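Local atomic coordinates of endoglucanase, family GH5 (Zobellia galactanivorans, PDB entry 6GL2), a protein that probably hydrolyses beta-linked glucans of the hemicellulose type, such as mixed-linked glucan, as a family 5 glycoside hydrolase. Residues Met31-Tyr34 / Ala40-Asn43; Gly42-Thr47 / Asn320-Glu325. All coordinates share one frame; numbering follows the deposited sequence.

Contact 1: Met31-Tyr34 / Ala40-Asn43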
loop_
_atom_site.group_PDB
_atom_site.type_symbol
_atom_site.label_atom_id
_atom_site.label_comp_id
_atom_site.label_asym_id
_atom_site.label_seq_id
_atom_site.Cartn_x
_atom_site.Cartn_y
_atom_site.Cartn_z
ATOM N N MET A 31 -7.870 -10.080 -2.004
ATOM C CA MET A 31 -7.493 -10.130 -3.401
ATOM C C MET A 31 -6.010 -10.293 -3.613
ATOM O O MET A 31 -5.551 -10.609 -4.707
ATOM C CB MET A 31 -8.019 -8.897 -4.143
ATOM C CG MET A 31 -9.558 -8.780 -4.107
ATOM S SD MET A 31 -10.358 -10.140 -4.967
ATOM C CE MET A 31 -10.012 -9.580 -6.710
ATOM N N ASP A 32 -5.219 -9.984 -2.568
ATOM C CA ASP A 32 -3.775 -10.199 -2.544
ATOM C C ASP A 32 -3.351 -11.637 -2.220
ATOM O O ASP A 32 -2.172 -11.942 -2.348
ATOM C CB ASP A 32 -3.116 -9.249 -1.532
ATOM C CG ASP A 32 -3.782 -9.275 -0.211
ATOM O OD1 ASP A 32 -5.045 -9.201 -0.118
ATOM O OD2 ASP A 32 -3.055 -9.346 0.847
ATOM N N THR A 33 -4.279 -12.491 -1.841
ATOM C CA THR A 33 -3.939 -13.869 -1.513
ATOM C C THR A 33 -3.138 -14.493 -2.655
ATOM O O THR A 33 -3.486 -14.388 -3.818
ATOM C CB THR A 33 -5.275 -14.601 -1.282
ATOM O OG1 THR A 33 -5.907 -14.129 -0.116
ATOM C CG2 THR A 33 -5.091 -16.177 -1.185
ATOM N N TYR A 34 -2.047 -15.165 -2.274
ATOM C CA TYR A 34 -1.183 -15.763 -3.300
ATOM C C TYR A 34 -1.671 -17.175 -3.605
ATOM O O TYR A 34 -1.037 -18.195 -3.138
ATOM C CB TYR A 34 0.278 -15.717 -2.908
ATOM C CG TYR A 34 1.221 -16.003 -4.060
ATOM C CD1 TYR A 34 1.380 -15.121 -5.057
ATOM C CD2 TYR A 34 1.844 -17.215 -4.158
ATOM C CE1 TYR A 34 2.229 -15.340 -6.121
ATOM C CE2 TYR A 34 2.686 -17.464 -5.249
ATOM C CZ TYR A 34 2.834 -16.528 -6.233
ATOM O OH TYR A 34 3.705 -16.740 -7.281
ATOM N N ALA A 40 -8.321 -18.586 -0.040
ATOM C CA ALA A 40 -7.452 -19.629 0.424
ATOM C C ALA A 40 -6.717 -19.274 1.694
ATOM O O ALA A 40 -6.195 -20.153 2.416
ATOM C CB ALA A 40 -6.458 -19.995 -0.669
ATOM N N TRP A 41 -6.489 -18.001 1.971
ATOM C CA TRP A 41 -5.836 -17.496 3.134
ATOM C C TRP A 41 -6.789 -17.230 4.281
ATOM O O TRP A 41 -6.319 -16.754 5.297
ATOM C CB TRP A 41 -4.879 -16.368 2.868
ATOM C CG TRP A 41 -3.651 -16.780 2.096
ATOM C CD1 TRP A 41 -3.346 -18.047 1.648
ATOM C CD2 TRP A 41 -2.577 -15.947 1.660
ATOM N NE1 TRP A 41 -2.125 -18.037 0.958
ATOM C CE2 TRP A 41 -1.602 -16.787 1.021
ATOM C CE3 TRP A 41 -2.327 -14.621 1.801
ATOM C CZ2 TRP A 41 -0.434 -16.269 0.529
ATOM C CZ3 TRP A 41 -1.191 -14.097 1.304
ATOM C CH2 TRP A 41 -0.232 -14.917 0.691
ATOM N N GLY A 42 -8.008 -17.678 4.208
ATOM C CA GLY A 42 -8.881 -17.676 5.380
ATOM C C GLY A 42 -9.899 -16.579 5.442
ATOM O O GLY A 42 -10.682 -16.588 6.408
ATOM N N ASN A 43 -9.972 -15.668 4.465
ATOM C CA ASN A 43 -10.935 -14.630 4.485
ATOM C C ASN A 43 -12.028 -14.867 3.482
ATOM O O ASN A 43 -11.762 -15.307 2.362
ATOM C CB ASN A 43 -10.269 -13.284 4.260
ATOM C CG ASN A 43 -9.424 -12.849 5.424
ATOM O OD1 ASN A 43 -9.884 -12.827 6.551
ATOM N ND2 ASN A 43 -8.159 -12.576 5.156
HETATM O O HOH W 1 -8.121 -15.346 1.971
HETATM O O HOH W 2 0.462 -19.399 -0.324
#
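One face of the W41 indole carries T33 and the start of Y34, and water 2 sits in the ring plane at its edge. The contact folds the loop after the first strand (24-26) of the (beta/alpha)8 TIM barrel back on itself. T33 CG2 makes a CH-pi contact over the five-membered ring, 3.7 Å from its centroid and 14° off the normal. With CG2 anti to the backbone N and OG1 at chi1 -68°, the methyl is placed over the indole while OG1 turns to the backbone carbonyls of A30 and E38. Over the six-membered ring lies the Y34 backbone, its N 3.4 Å from W41 CZ2, and Y34 CB packs on the same carbon. The Y34 ring packs elsewhere, edge-to-face on F70. A40 CB touches the T33 methyl on that same side of the indole plane, CB to CG2 4.1 Å. Water 1 fills in where no direct hydrogen bond spans the two segments: it donates to T33 OG1 and accepts from N43 N, and weakly from W41 N. W41 also lies next to a bound imidazole, probably from the crystallisation liquor. At the indole edge, W41 NE1 donates to water 2 at 3.2 Å, and this water returns a weak bond to Y34 O.

Contact 2: Gly42-Thr47 / Asn320-Glu325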
loop_
_atom_site.group_PDB
_atom_site.type_symbol
_atom_site.label_atom_id
_atom_site.label_comp_id
_atom_site.label_asym_id
_atom_site.label_seq_id
_atom_site.Cartn_x
_atom_site.Cartn_y
_atom_site.Cartn_z
ATOM N N GLY A 42 -8.008 -17.678 4.208
ATOM C CA GLY A 42 -8.881 -17.676 5.380
ATOM C C GLY A 42 -9.899 -16.579 5.442
ATOM O O GLY A 42 -10.682 -16.588 6.408
ATOM N N ASN A 43 -9.972 -15.668 4.465
ATOM C CA ASN A 43 -10.935 -14.630 4.485
ATOM C C ASN A 43 -12.028 -14.867 3.482
ATOM O O ASN A 43 -11.762 -15.307 2.362
ATOM C CB ASN A 43 -10.269 -13.284 4.260
ATOM C CG ASN A 43 -9.424 -12.849 5.424
ATOM O OD1 ASN A 43 -9.884 -12.827 6.551
ATOM N ND2 ASN A 43 -8.159 -12.576 5.156
ATOM N N PRO A 44 -13.268 -14.541 3.856
ATOM C CA PRO A 44 -14.397 -14.728 2.934
ATOM C C PRO A 44 -14.325 -13.800 1.757
ATOM O O PRO A 44 -13.637 -12.768 1.841
ATOM C CB PRO A 44 -15.583 -14.460 3.833
ATOM C CG PRO A 44 -15.087 -13.429 4.853
ATOM C CD PRO A 44 -13.687 -13.968 5.149
ATOM N N LEU A 45 -15.104 -14.096 0.732
ATOM C CA LEU A 45 -15.350 -13.147 -0.329
ATOM C C LEU A 45 -15.807 -11.851 0.220
ATOM O O LEU A 45 -16.745 -11.809 0.943
ATOM C CB LEU A 45 -16.346 -13.662 -1.400
ATOM C CG LEU A 45 -15.941 -14.950 -2.144
ATOM C CD1 LEU A 45 -17.165 -15.451 -2.917
ATOM C CD2 LEU A 45 -14.757 -14.774 -3.097
ATOM N N THR A 46 -15.174 -10.772 -0.180
ATOM C CA THR A 46 -15.414 -9.436 0.310
ATOM C C THR A 46 -16.804 -8.994 -0.111
ATOM O O THR A 46 -17.246 -9.233 -1.199
ATOM C CB THR A 46 -14.276 -8.471 -0.078
ATOM O OG1 THR A 46 -13.032 -9.007 0.476
ATOM C CG2 THR A 46 -14.462 -7.089 0.703
ATOM N N THR A 47 -17.494 -8.357 0.806
ATOM C CA THR A 47 -18.847 -7.811 0.536
ATOM C C THR A 47 -18.920 -6.362 0.859
ATOM O O THR A 47 -18.076 -5.786 1.613
ATOM C CB THR A 47 -19.903 -8.528 1.401
ATOM O OG1 THR A 47 -19.678 -8.202 2.764
ATOM C CG2 THR A 47 -19.881 -10.020 1.194
ATOM N N ASN A 320 -13.598 -8.146 12.308
ATOM C CA ASN A 320 -14.017 -9.472 12.070
ATOM C C ASN A 320 -14.936 -9.525 10.831
ATOM O O ASN A 320 -16.089 -9.091 10.855
ATOM C CB ASN A 320 -14.777 -10.039 13.277
ATOM C CG ASN A 320 -15.056 -11.477 13.124
ATOM O OD1 ASN A 320 -15.400 -11.997 12.089
ATOM N ND2 ASN A 320 -15.067 -12.198 14.310
ATOM N N ARG A 321 -14.391 -9.965 9.716
ATOM C CA ARG A 321 -15.139 -10.018 8.441
ATOM C C ARG A 321 -16.283 -11.017 8.459
ATOM O O ARG A 321 -17.223 -10.795 7.648
ATOM C CB ARG A 321 -14.154 -10.332 7.278
ATOM C CG ARG A 321 -13.070 -9.310 7.156
ATOM C CD ARG A 321 -12.101 -9.623 6.060
ATOM N NE ARG A 321 -10.887 -8.841 6.232
ATOM C CZ ARG A 321 -9.790 -8.937 5.450
ATOM N NH1 ARG A 321 -9.798 -9.622 4.313
ATOM N NH2 ARG A 321 -8.695 -8.315 5.825
ATOM N N ASN A 322 -16.207 -11.996 9.324
ATOM C CA ASN A 322 -17.281 -13.016 9.373
ATOM C C ASN A 322 -18.476 -12.583 10.206
ATOM O O ASN A 322 -19.605 -12.897 9.833
ATOM C CB ASN A 322 -16.719 -14.285 9.945
ATOM C CG ASN A 322 -15.734 -14.988 8.966
ATOM O OD1 ASN A 322 -14.646 -15.312 9.325
ATOM N ND2 ASN A 322 -16.146 -15.070 7.752
ATOM N N THR A 323 -18.287 -11.731 11.177
ATOM C CA THR A 323 -19.392 -11.302 12.026
ATOM C C THR A 323 -19.729 -9.838 11.886
ATOM O O THR A 323 -20.758 -9.386 12.380
ATOM C CB THR A 323 -19.025 -11.521 13.483
ATOM O OG1 THR A 323 -18.025 -10.589 13.888
ATOM C CG2 THR A 323 -18.619 -12.955 13.824
ATOM N N LEU A 324 -18.914 -9.068 11.152
ATOM C CA LEU A 324 -19.095 -7.653 10.991
ATOM C C LEU A 324 -18.914 -6.839 12.234
ATOM O O LEU A 324 -19.317 -5.699 12.248
ATOM C CB LEU A 324 -20.341 -7.276 10.191
ATOM C CG LEU A 324 -20.551 -8.033 8.898
ATOM C CD1 LEU A 324 -21.949 -7.746 8.292
ATOM C CD2 LEU A 324 -19.433 -7.812 7.921
ATOM N N GLU A 325 -18.340 -7.398 13.274
ATOM C CA GLU A 325 -17.936 -6.711 14.476
ATOM C C GLU A 325 -16.460 -6.408 14.444
ATOM O O GLU A 325 -15.670 -7.033 13.716
ATOM C CB GLU A 325 -18.260 -7.590 15.692
ATOM C CG GLU A 325 -19.717 -8.024 15.819
ATOM C CD GLU A 325 -20.631 -6.939 16.193
ATOM O OE1 GLU A 325 -20.250 -5.811 16.458
ATOM O OE2 GLU A 325 -21.894 -7.192 16.343
HETATM O O HOH W 3 -13.534 -17.078 6.948
HETATM O O HOH W 4 -11.522 -16.207 8.940
HETATM O O HOH W 5 -12.056 -13.490 8.020
HETATM O O HOH W 6 -12.186 -10.484 2.755
#
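N43 and R321 meet as stacked flat groups, the amide and guanidinium planes only 22° apart. The amide lies over one face of the guanidinium, N43 CG 3.4 Å from R321 NH1, and the two side chains are not hydrogen-bonded to each other. Their polar ends are held by other atoms: N43 ND2 donates to the carbonyls of N29 and N310, R321 NH2 to that of G28. R321 passes P44 with its CB, and its extended chain (chi2 179°, chi3 -164°) carries the guanidinium face against the amide. P44 packs at an angle to both partners, its CG 4.0 Å from R321 CB and 3.5 Å from N322 ND2. Water joins further polar groups. Water 5 lies 2.7 Å from N43 OD1; water 6 donates to P44 O, accepts from R321 NH1 at 3.0 Å and bonds T46 OG1; waters 3 and 4 lie between G42 O and N322 OD1. The 320-325 turn is shaped from within, N320 OD1 accepting from T323 N at 3.0 Å in an Asx motif and T323 OG1 from E325 N in an ST turn. Such loop-to-loop packing joins the first and eighth beta-alpha units, neighbours where a TIM barrel closes.

How the contacts relate
Both contacts involve the long loop between strand 24-26 and helix 48-57, and their centres lie about 12 Å apart on the same side of the chain's centre. Contact 1 comes first along the chain and is local, its segments separated by a few loop residues; contact 2 begins where contact 1 ends and ties that loop to the one between strand 304-307 and helix 329-336, its two segments 273 residues apart at their closest ends. G42 and N43 are shared by the two, and through them the chain runs from contact 1 into contact 2. Together they connect the folded first loop to the last, across the seam where strands 24-26 and 304-307 close the barrel.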